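Local coordinates for protein CbsA (Xanthomonas oryzae pv. oryzae, PDB 5XYH) that probably hydrolyses the beta-1,4 linkages of cellulose from a chain end to release cellobiose, as an exoglucanase and cell-wall-degrading enzyme of a rice pathogen, at residues Val277-Phe282 against Ser289-Leu294; Met192-Ser197 against Ser211-Val216. One frame throughout, in Å; residues are numbered along the deposited sequence.

From the N terminus, interaction 2 comes first: strand 188-193 runs out into the loop after it, and the chain returns on helix 206-218, closing a loop of 13 residues between 192-197 and 211-216. Strand 229-232 follows and completes that beta-alpha-beta unit. Interaction 1 closes later and more tightly: six residues separate 277-282, which lies on helix 271-284, from the segment 289-294, which leads into strand 292-296. The two loops neither nest nor cross; they follow in series. Strand 229-232 pairs in parallel with both 188-193 and 292-296, and the contacts meet where Phe282 packs on Ile194 and Tyr213, joining helices 206-218 and 271-284 over the same sheet.

Interaction 1 of 2, residues Val277-Phe282 against Ser289-Leu294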
# COMPACT_ATOMS: atom_id res chain seq x y z
N VAL A 277 1.89 -8.81 15.17
CA VAL A 277 0.94 -8.35 16.17
C VAL A 277 -0.49 -8.52 15.67
O VAL A 277 -1.37 -9.01 16.40
CB VAL A 277 1.27 -6.89 16.55
CG1 VAL A 277 0.07 -6.19 17.12
CG2 VAL A 277 2.45 -6.86 17.52
N LEU A 278 -0.74 -8.14 14.42
CA LEU A 278 -2.09 -8.27 13.87
C LEU A 278 -2.48 -9.73 13.71
O LEU A 278 -3.60 -10.12 14.07
CB LEU A 278 -2.17 -7.54 12.52
CG LEU A 278 -2.19 -6.01 12.64
CD1 LEU A 278 -2.24 -5.37 11.27
CD2 LEU A 278 -3.39 -5.57 13.47
N TYR A 279 -1.58 -10.55 13.17
CA TYR A 279 -1.85 -11.97 12.99
C TYR A 279 -2.32 -12.61 14.30
O TYR A 279 -3.34 -13.31 14.33
CB TYR A 279 -0.60 -12.68 12.47
CG TYR A 279 -0.77 -14.18 12.42
CD1 TYR A 279 -1.34 -14.80 11.31
CD2 TYR A 279 -0.41 -14.98 13.51
CE1 TYR A 279 -1.53 -16.18 11.27
CE2 TYR A 279 -0.60 -16.36 13.48
CZ TYR A 279 -1.16 -16.95 12.35
OH TYR A 279 -1.35 -18.31 12.31
N ASN A 280 -1.58 -12.38 15.39
CA ASN A 280 -1.94 -12.98 16.67
C ASN A 280 -3.28 -12.47 17.17
O ASN A 280 -4.08 -13.24 17.73
CB ASN A 280 -0.85 -12.71 17.70
CG ASN A 280 0.40 -13.48 17.41
OD1 ASN A 280 0.34 -14.60 16.91
ND2 ASN A 280 1.55 -12.89 17.70
N ALA A 281 -3.55 -11.19 16.97
CA ALA A 281 -4.83 -10.65 17.40
C ALA A 281 -5.99 -11.23 16.59
O ALA A 281 -7.07 -11.49 17.14
CB ALA A 281 -4.81 -9.12 17.29
N PHE A 282 -5.79 -11.44 15.28
CA PHE A 282 -6.88 -11.98 14.47
C PHE A 282 -7.13 -13.44 14.81
O PHE A 282 -8.28 -13.87 14.96
CB PHE A 282 -6.59 -11.80 12.98
CG PHE A 282 -6.97 -10.45 12.45
CD1 PHE A 282 -8.29 -10.02 12.49
CD2 PHE A 282 -6.01 -9.60 11.94
CE1 PHE A 282 -8.64 -8.77 12.02
CE2 PHE A 282 -6.35 -8.36 11.46
CZ PHE A 282 -7.66 -7.93 11.50
N SER A 289 -5.97 -20.02 11.32
CA SER A 289 -4.54 -19.86 11.51
C SER A 289 -3.80 -19.67 10.19
O SER A 289 -2.68 -19.14 10.19
CB SER A 289 -3.99 -21.07 12.25
OG SER A 289 -4.36 -22.25 11.57
N LYS A 290 -4.40 -20.07 9.08
CA LYS A 290 -3.75 -19.99 7.78
C LYS A 290 -3.81 -18.60 7.15
O LYS A 290 -3.28 -18.43 6.05
CB LYS A 290 -4.36 -21.02 6.83
CG LYS A 290 -5.69 -20.60 6.23
CD LYS A 290 -6.24 -21.67 5.29
CE LYS A 290 -7.58 -21.24 4.67
NZ LYS A 290 -8.62 -20.90 5.69
N ILE A 291 -4.44 -17.62 7.80
CA ILE A 291 -4.47 -16.29 7.19
C ILE A 291 -3.05 -15.83 6.92
O ILE A 291 -2.11 -16.15 7.67
CB ILE A 291 -5.21 -15.26 8.06
CG1 ILE A 291 -4.63 -15.24 9.48
CG2 ILE A 291 -6.69 -15.56 8.06
CD1 ILE A 291 -5.04 -14.05 10.29
N GLY A 292 -2.87 -15.10 5.82
CA GLY A 292 -1.56 -14.63 5.45
C GLY A 292 -1.47 -13.12 5.38
O GLY A 292 -2.49 -12.43 5.28
N PHE A 293 -0.26 -12.58 5.46
CA PHE A 293 -0.06 -11.14 5.35
C PHE A 293 0.83 -10.81 4.17
O PHE A 293 1.86 -11.47 3.95
CB PHE A 293 0.54 -10.57 6.64
CG PHE A 293 -0.47 -10.39 7.75
CD1 PHE A 293 -1.00 -11.48 8.40
CD2 PHE A 293 -0.89 -9.12 8.13
CE1 PHE A 293 -1.95 -11.33 9.42
CE2 PHE A 293 -1.82 -8.96 9.15
CZ PHE A 293 -2.35 -10.07 9.80
N LEU A 294 0.44 -9.79 3.40
CA LEU A 294 1.32 -9.15 2.44
C LEU A 294 1.93 -7.91 3.09
O LEU A 294 1.32 -7.28 3.96
CB LEU A 294 0.58 -8.77 1.16
CG LEU A 294 -0.29 -9.85 0.51
CD1 LEU A 294 -0.93 -9.37 -0.78
CD2 LEU A 294 0.55 -11.12 0.27
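Tyr279 and Ser289 are joined by the one hydrogen bond of this contact: the phenol OH donates to Ser289 O at 2.6 Å, meeting a lone pair within the carbonyl plane at 126° to the C=O bond. Ser289 O lies at the edge of the tyrosine ring, near its plane, as does Phe293 CE1. Ile291 crosses beside that ring, its CG1 3.7 Å from Tyr279 CE1, while its CD1 reaches on to Phe282 CB at 3.8 Å. Deeper in, the Phe293 ring points its far end at the helix: CZ comes obliquely to 3.5 Å from Tyr279 N, flanked by CE1 against Tyr279 CB and CE2 against Leu278 CB. Tyr279 has CG anti to its backbone N (chi1 173°), which swings the ring out at a slant from the helix, so that OH reaches Ser289. Helix 277-282 and strand 292-294 run nearly antiparallel, at 151°, as where a helix turns back into a parallel strand of the distorted alpha/beta barrel of glycosyl hydrolase family 6. His353 stacks on the Tyr279 ring. Phe230 of the adjoining strand stacks on Phe282 and also meets Phe293, whereas Trp287 meets Phe282 edge-to-face. Backbone hydrogen bonds to Phe230 and His353 hold Gly292 and Phe293 in the sheet.

Interaction 2 of 2, residues Met192-Ser197 against Ser211-Val216; sequences MDIGHS and SLYTRV
Met192, near the end of strand 188-193, faces Tyr213 of helix 206-218. Two successive kinks, about CB-CG and CG-SD, curl its terminal CE back to the ring, 3.9 Å from Tyr213 CE2. At Asp193 the backbone makes the polar link: Tyr213 OH donates to Asp193 O at 2.6 Å, approaching a lone pair of the carbonyl in its plane, with 142° at the oxygen. The Asp193 carboxylate serves other partners; OD2 accepts from Gly195 N at 3.2 Å, from above the carboxylate plane, closing an Asx turn, and OD1 bonds Thr234 OG1. Ile194 then packs over one face of the Tyr213 ring. With CG1 anti to the backbone N (chi1 -166°), the branch extends over the ring, and CD1 sits 3.8 Å from the centroid of the Tyr213 ring in a CH-pi contact. CG1 lies nearer the phenol end, 3.6 Å from Tyr213 CZ. These residues tie the first strand of a beta-alpha-beta unit to its helix; Leu150 and Pro151 of helix 150-155 also touch Tyr213. The chemistry implies a two-way grip on Tyr213: the hydrogen bond satisfies a buried hydroxyl and a carbonyl where the strand gives way to loop, while the isoleucine methyl over one face should limit how far the ring can tilt.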
# COMPACT_ATOMS: atom_id res chain seq x y z
N MET A 192 -7.13 -7.75 2.65
CA MET A 192 -7.65 -6.53 3.26
C MET A 192 -6.50 -5.59 3.63
O MET A 192 -5.60 -5.96 4.38
CB MET A 192 -8.44 -6.90 4.52
CG MET A 192 -9.70 -7.71 4.28
SD MET A 192 -10.92 -6.77 3.37
CE MET A 192 -11.26 -5.45 4.52
N ASP A 193 -6.55 -4.35 3.12
CA ASP A 193 -5.58 -3.35 3.53
C ASP A 193 -5.80 -3.00 5.00
O ASP A 193 -6.93 -2.78 5.43
CB ASP A 193 -5.71 -2.08 2.70
CG ASP A 193 -4.67 -1.03 3.07
OD1 ASP A 193 -3.56 -1.09 2.50
OD2 ASP A 193 -4.95 -0.19 3.96
N ILE A 194 -4.72 -2.93 5.77
CA ILE A 194 -4.89 -2.63 7.19
C ILE A 194 -3.79 -1.67 7.65
O ILE A 194 -3.20 -1.83 8.73
CB ILE A 194 -4.97 -3.93 8.02
CG1 ILE A 194 -5.50 -3.69 9.44
CG2 ILE A 194 -3.66 -4.74 8.01
CD1 ILE A 194 -5.98 -4.97 10.10
N GLY A 195 -3.53 -0.63 6.84
CA GLY A 195 -2.66 0.46 7.25
C GLY A 195 -1.22 0.02 7.45
O GLY A 195 -0.75 -0.96 6.86
N HIS A 196 -0.49 0.76 8.31
CA HIS A 196 0.95 0.55 8.40
C HIS A 196 1.60 1.03 9.70
O HIS A 196 2.68 0.57 10.06
CB HIS A 196 1.64 1.27 7.26
CG HIS A 196 1.71 2.75 7.47
ND1 HIS A 196 2.80 3.38 8.04
CD2 HIS A 196 0.79 3.72 7.24
CE1 HIS A 196 2.56 4.67 8.13
NE2 HIS A 196 1.35 4.91 7.66
N SER A 197 0.99 2.02 10.36
CA SER A 197 1.70 2.76 11.40
C SER A 197 1.85 1.94 12.68
O SER A 197 2.78 2.18 13.47
CB SER A 197 0.96 4.04 11.73
OG SER A 197 -0.27 3.73 12.35
N SER A 211 -12.23 -6.03 15.85
CA SER A 211 -13.66 -6.32 15.75
C SER A 211 -14.28 -5.70 14.50
O SER A 211 -15.23 -6.27 13.94
CB SER A 211 -14.40 -5.85 17.00
OG SER A 211 -14.84 -4.51 16.86
N LEU A 212 -13.76 -4.55 14.05
CA LEU A 212 -14.25 -3.95 12.81
C LEU A 212 -13.97 -4.86 11.62
O LEU A 212 -14.88 -5.20 10.86
CB LEU A 212 -13.60 -2.58 12.58
CG LEU A 212 -13.86 -1.92 11.22
CD1 LEU A 212 -15.34 -1.68 11.02
CD2 LEU A 212 -13.07 -0.62 11.11
N TYR A 213 -12.71 -5.25 11.42
CA TYR A 213 -12.40 -6.13 10.30
C TYR A 213 -13.16 -7.45 10.43
O TYR A 213 -13.66 -7.99 9.44
CB TYR A 213 -10.89 -6.37 10.21
CG TYR A 213 -10.17 -5.21 9.55
CD1 TYR A 213 -9.86 -4.06 10.26
CD2 TYR A 213 -9.82 -5.27 8.21
CE1 TYR A 213 -9.20 -2.99 9.64
CE2 TYR A 213 -9.17 -4.22 7.59
CZ TYR A 213 -8.86 -3.09 8.29
OH TYR A 213 -8.21 -2.06 7.63
N THR A 214 -13.27 -7.97 11.65
CA THR A 214 -13.97 -9.24 11.82
C THR A 214 -15.45 -9.08 11.46
O THR A 214 -16.00 -9.88 10.70
CB THR A 214 -13.80 -9.75 13.25
OG1 THR A 214 -12.41 -9.95 13.51
CG2 THR A 214 -14.53 -11.07 13.43
N ARG A 215 -16.08 -8.03 11.98
CA ARG A 215 -17.50 -7.80 11.71
C ARG A 215 -17.77 -7.61 10.22
O ARG A 215 -18.77 -8.14 9.70
CB ARG A 215 -17.97 -6.59 12.50
CG ARG A 215 -19.38 -6.16 12.23
CD ARG A 215 -19.78 -5.04 13.18
NE ARG A 215 -19.09 -3.78 12.91
CZ ARG A 215 -18.14 -3.26 13.68
NH1 ARG A 215 -17.74 -3.90 14.77
NH2 ARG A 215 -17.59 -2.09 13.36
N VAL A 216 -16.90 -6.88 9.52
CA VAL A 216 -17.16 -6.62 8.10
C VAL A 216 -17.05 -7.89 7.28
O VAL A 216 -17.94 -8.21 6.48
CB VAL A 216 -16.21 -5.53 7.57
CG1 VAL A 216 -16.30 -5.46 6.03
CG2 VAL A 216 -16.54 -4.19 8.19